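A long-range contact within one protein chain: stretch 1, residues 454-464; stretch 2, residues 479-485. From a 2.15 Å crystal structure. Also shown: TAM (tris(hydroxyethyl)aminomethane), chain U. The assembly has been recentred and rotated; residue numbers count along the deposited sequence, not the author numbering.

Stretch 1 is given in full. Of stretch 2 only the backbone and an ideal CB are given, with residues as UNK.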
# COMPACT_ATOMS: atom_id res chain seq x y z
N TRP A 454 -19.88 9.70 -60.08
CA TRP A 454 -19.94 9.50 -58.63
C TRP A 454 -19.56 10.77 -57.90
O TRP A 454 -18.61 11.46 -58.29
CB TRP A 454 -19.01 8.36 -58.20
CG TRP A 454 -19.45 7.01 -58.65
CD1 TRP A 454 -18.96 6.29 -59.70
CD2 TRP A 454 -20.49 6.21 -58.07
NE1 TRP A 454 -19.62 5.09 -59.80
CE2 TRP A 454 -20.56 5.02 -58.81
CE3 TRP A 454 -21.36 6.39 -56.99
CZ2 TRP A 454 -21.48 4.01 -58.51
CZ3 TRP A 454 -22.26 5.39 -56.69
CH2 TRP A 454 -22.31 4.21 -57.44
N ARG A 455 -20.28 11.08 -56.83
CA ARG A 455 -19.95 12.22 -55.98
C ARG A 455 -19.71 11.77 -54.55
O ARG A 455 -20.54 11.08 -53.96
CB ARG A 455 -21.05 13.28 -56.02
CG ARG A 455 -20.79 14.47 -55.10
CD ARG A 455 -21.93 15.47 -55.17
NE ARG A 455 -22.22 15.87 -56.54
CZ ARG A 455 -23.15 16.75 -56.88
NH1 ARG A 455 -23.90 17.33 -55.95
NH2 ARG A 455 -23.35 17.06 -58.16
N THR A 456 -18.56 12.16 -53.99
CA THR A 456 -18.23 11.81 -52.62
C THR A 456 -19.16 12.54 -51.65
O THR A 456 -19.33 13.76 -51.75
CB THR A 456 -16.77 12.15 -52.29
OG1 THR A 456 -15.89 11.38 -53.12
CG2 THR A 456 -16.46 11.83 -50.83
N VAL A 457 -19.75 11.80 -50.72
CA VAL A 457 -20.61 12.38 -49.70
C VAL A 457 -19.87 12.47 -48.37
O VAL A 457 -19.93 13.49 -47.68
CB VAL A 457 -21.90 11.56 -49.51
CG1 VAL A 457 -22.82 12.25 -48.50
CG2 VAL A 457 -22.61 11.38 -50.83
N ILE A 458 -19.17 11.39 -48.02
CA ILE A 458 -18.41 11.33 -46.77
C ILE A 458 -17.02 10.74 -47.01
O ILE A 458 -16.87 9.76 -47.73
CB ILE A 458 -19.11 10.44 -45.72
CG1 ILE A 458 -20.58 10.82 -45.56
CG2 ILE A 458 -18.39 10.51 -44.37
CD1 ILE A 458 -21.31 9.95 -44.58
N ASP A 459 -16.01 11.34 -46.38
CA ASP A 459 -14.66 10.80 -46.40
C ASP A 459 -13.96 11.10 -45.08
O ASP A 459 -13.06 11.94 -45.01
CB ASP A 459 -13.86 11.38 -47.57
CG ASP A 459 -12.61 10.57 -47.91
OD1 ASP A 459 -12.10 9.86 -47.02
OD2 ASP A 459 -12.15 10.65 -49.06
N ASP A 460 -14.38 10.42 -44.01
CA ASP A 460 -13.79 10.61 -42.69
C ASP A 460 -12.83 9.48 -42.35
O ASP A 460 -13.18 8.30 -42.48
CB ASP A 460 -14.88 10.73 -41.62
CG ASP A 460 -15.76 11.96 -41.82
OD1 ASP A 460 -15.29 12.93 -42.46
OD2 ASP A 460 -16.91 11.95 -41.34
N ARG A 461 -11.63 9.83 -41.91
CA ARG A 461 -10.58 8.84 -41.69
C ARG A 461 -10.02 8.87 -40.27
O ARG A 461 -10.09 9.90 -39.59
CB ARG A 461 -9.45 9.04 -42.71
CG ARG A 461 -9.95 9.27 -44.12
CD ARG A 461 -8.82 9.40 -45.12
NE ARG A 461 -9.32 9.82 -46.43
CZ ARG A 461 -8.59 9.83 -47.54
NH1 ARG A 461 -7.31 9.45 -47.51
NH2 ARG A 461 -9.13 10.22 -48.69
N ASN A 462 -9.48 7.74 -39.84
CA ASN A 462 -8.84 7.62 -38.53
C ASN A 462 -9.75 8.01 -37.37
O ASN A 462 -9.35 8.75 -36.47
CB ASN A 462 -7.54 8.44 -38.49
CG ASN A 462 -6.63 8.14 -39.67
OD1 ASN A 462 -6.51 6.99 -40.10
ND2 ASN A 462 -6.00 9.17 -40.21
N LEU A 463 -10.98 7.52 -37.41
CA LEU A 463 -11.97 7.82 -36.38
C LEU A 463 -11.80 6.89 -35.18
O LEU A 463 -11.45 5.71 -35.35
CB LEU A 463 -13.38 7.71 -36.94
CG LEU A 463 -13.74 8.66 -38.09
CD1 LEU A 463 -15.13 8.38 -38.62
CD2 LEU A 463 -13.62 10.11 -37.63
N PRO A 464 -12.04 7.40 -33.97
CA PRO A 464 -11.93 6.59 -32.76
C PRO A 464 -13.08 5.60 -32.65
O PRO A 464 -14.14 5.83 -33.22
CB PRO A 464 -12.03 7.63 -31.64
CG PRO A 464 -12.87 8.71 -32.22
CD PRO A 464 -12.45 8.79 -33.67
N UNK A 479 -28.22 17.35 -54.28
CA UNK A 479 -27.98 17.84 -52.93
C UNK A 479 -27.97 16.72 -51.89
O UNK A 479 -28.92 16.57 -51.12
CB UNK A 479 -29.04 18.88 -52.56
N UNK A 480 -26.90 15.92 -51.87
CA UNK A 480 -26.79 14.87 -50.86
C UNK A 480 -26.41 15.46 -49.50
O UNK A 480 -25.59 16.38 -49.43
CB UNK A 480 -25.76 13.82 -51.29
N UNK A 481 -27.01 14.95 -48.43
CA UNK A 481 -26.65 15.35 -47.08
C UNK A 481 -26.17 14.16 -46.27
O UNK A 481 -26.43 13.01 -46.63
CB UNK A 481 -27.84 16.02 -46.38
N UNK A 482 -25.46 14.43 -45.19
CA UNK A 482 -24.95 13.38 -44.33
C UNK A 482 -24.78 13.85 -42.89
O UNK A 482 -24.69 15.05 -42.62
CB UNK A 482 -23.62 12.86 -44.87
N UNK A 483 -24.72 12.90 -41.97
CA UNK A 483 -24.37 13.19 -40.58
C UNK A 483 -23.52 12.07 -40.01
O UNK A 483 -23.79 10.89 -40.25
CB UNK A 483 -25.63 13.39 -39.73
N UNK A 484 -22.49 12.44 -39.27
CA UNK A 484 -21.64 11.48 -38.56
C UNK A 484 -21.66 11.82 -37.08
O UNK A 484 -20.85 12.62 -36.61
CB UNK A 484 -20.21 11.49 -39.10
N UNK A 485 -22.59 11.20 -36.35
CA UNK A 485 -22.79 11.53 -34.94
C UNK A 485 -22.49 10.36 -34.01
O UNK A 485 -22.68 9.20 -34.38
CB UNK A 485 -24.23 12.00 -34.72
C TAM U . -16.01 16.38 -46.72
C1 TAM U . -14.79 17.02 -47.38
C2 TAM U . -15.72 14.98 -46.18
C3 TAM U . -17.15 16.39 -47.73
C4 TAM U . -13.52 16.19 -47.22
C5 TAM U . -16.64 14.64 -45.00
C6 TAM U . -17.30 15.06 -48.46
N TAM U . -16.40 17.22 -45.59
O4 TAM U . -13.03 15.85 -48.52
O5 TAM U . -16.46 13.27 -44.63
O6 TAM U . -16.19 14.88 -49.36

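The two strands run nearly parallel, 10° between their directions, yet their axes come no closer than 7.2 Å. That is too far for backbone pairing, so side chains must fill the gap, and along stretch 2 the CA-to-CB bonds alternate toward and away from stretch 1.

Position 479 points away, and no atom of stretch 1 lies within 5.5 Å of its ideal CB. Phi/psi of -131/74 excludes little, and almost any polar or aromatic residue would do. It is Tyr-479, whose ring stays out of the contact.

Position 480 points toward stretch 1, its ideal CB 4.0 Å from Val-457 CG2, with the guanidinium of Arg-455 nearby. A compact apolar group suits the valine: alanine, valine or proline, the last allowed by a phi of -76° and by a backbone N that need not pair with stretch 1. An acid reaching for Arg-455 would be another reasonable guess. The residue is Pro-480. Its CB packs 4.1 Å from Val-457 CG2, and its CD lies 3.9 Å from Arg-455 NH1, so the ring spans the valine and the end of the arginine.

Position 481 points away again into space that stretch 1 leaves empty, so a long polar or charged residue is natural. Lys-481 curls back along its own strand, with chi2 off the usual wells at 92°, and its NZ donates a hydrogen bond to Tyr-479 O at 3.1 Å.

Position 482 is the most informative. Its CB points toward stretch 1, with the ideal CB 3.7 Å from Ile-458 CG1 and 3.8 Å from Val-457 CG1. The extended backbone, -153/160, suits a beta-branched or aromatic residue. Farther out lie Val-457 O and the bound TAM, which favour a large side chain able to cover apolar carbons and end in a polar group; tyrosine fits, while phenylalanine, tryptophan or leucine would meet the apolar part. Tyr-482 takes chi1 p (81°). Its CB touches Val-457 CG1 at 3.8 Å, and its CD2 lies 3.5 Å from Ile-458 CG1. Val-457 O sits over one face of the ring, 3.6 Å from Tyr-482 CD1. The hydroxyl reaches TAM, with Tyr-482 OH 3.3 Å from TAM C5. TAM itself is held by stretch 1: Asp-459 N donates to TAM O5 at 2.6 Å, and TAM O5 donates to Asp-460 OD1 at a very short 2.5 Å.

Position 483 points away and asks for nothing specific; a small polar residue or a beta-branched one would serve. It is Ser-483.

Position 484 faces stretch 1 with its ideal CB 4.0 Å from Asp-460 OD2. An acceptor so close calls for a donor: asparagine, glutamine, serine, threonine or a basic residue. Asn-484, chi1 t, donates from ND2 to Asp-460 OD2 at 3.1 Å and 150°, while Leu-463 CD1 lies 3.7 Å from the same ND2.

Position 485 is out of reach, open to most strand-compatible residues, and Lys-485 extends clear of stretch 1.

Stretch 2 (479-485) YPKYSNK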
# COMPACT_ATOMS: atom_id res chain seq x y z
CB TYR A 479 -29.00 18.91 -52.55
CG TYR A 479 -28.97 20.12 -53.46
CD1 TYR A 479 -27.99 21.09 -53.31
CD2 TYR A 479 -29.91 20.28 -54.47
CE1 TYR A 479 -27.96 22.20 -54.14
CE2 TYR A 479 -29.89 21.38 -55.30
CZ TYR A 479 -28.91 22.34 -55.13
OH TYR A 479 -28.87 23.44 -55.95
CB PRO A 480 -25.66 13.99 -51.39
CG PRO A 480 -24.79 14.93 -52.16
CD PRO A 480 -25.73 15.94 -52.77
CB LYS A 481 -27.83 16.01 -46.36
CG LYS A 481 -28.24 17.36 -46.93
CD LYS A 481 -29.33 17.19 -47.97
CE LYS A 481 -29.83 18.54 -48.46
NZ LYS A 481 -30.90 18.37 -49.49
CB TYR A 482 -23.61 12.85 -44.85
CG TYR A 482 -22.43 13.70 -44.47
CD1 TYR A 482 -22.12 14.86 -45.18
CD2 TYR A 482 -21.61 13.36 -43.40
CE1 TYR A 482 -21.04 15.64 -44.83
CE2 TYR A 482 -20.52 14.14 -43.05
CZ TYR A 482 -20.24 15.28 -43.77
OH TYR A 482 -19.16 16.06 -43.42
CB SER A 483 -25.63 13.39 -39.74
OG SER A 483 -26.38 12.19 -39.66
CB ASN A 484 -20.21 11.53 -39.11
CG ASN A 484 -19.27 10.57 -38.40
OD1 ASN A 484 -19.69 9.74 -37.60
ND2 ASN A 484 -17.98 10.69 -38.70
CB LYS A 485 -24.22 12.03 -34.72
CG LYS A 485 -24.57 13.24 -35.57
CD LYS A 485 -25.98 13.72 -35.31
CE LYS A 485 -26.29 14.97 -36.12
NZ LYS A 485 -27.66 15.49 -35.88
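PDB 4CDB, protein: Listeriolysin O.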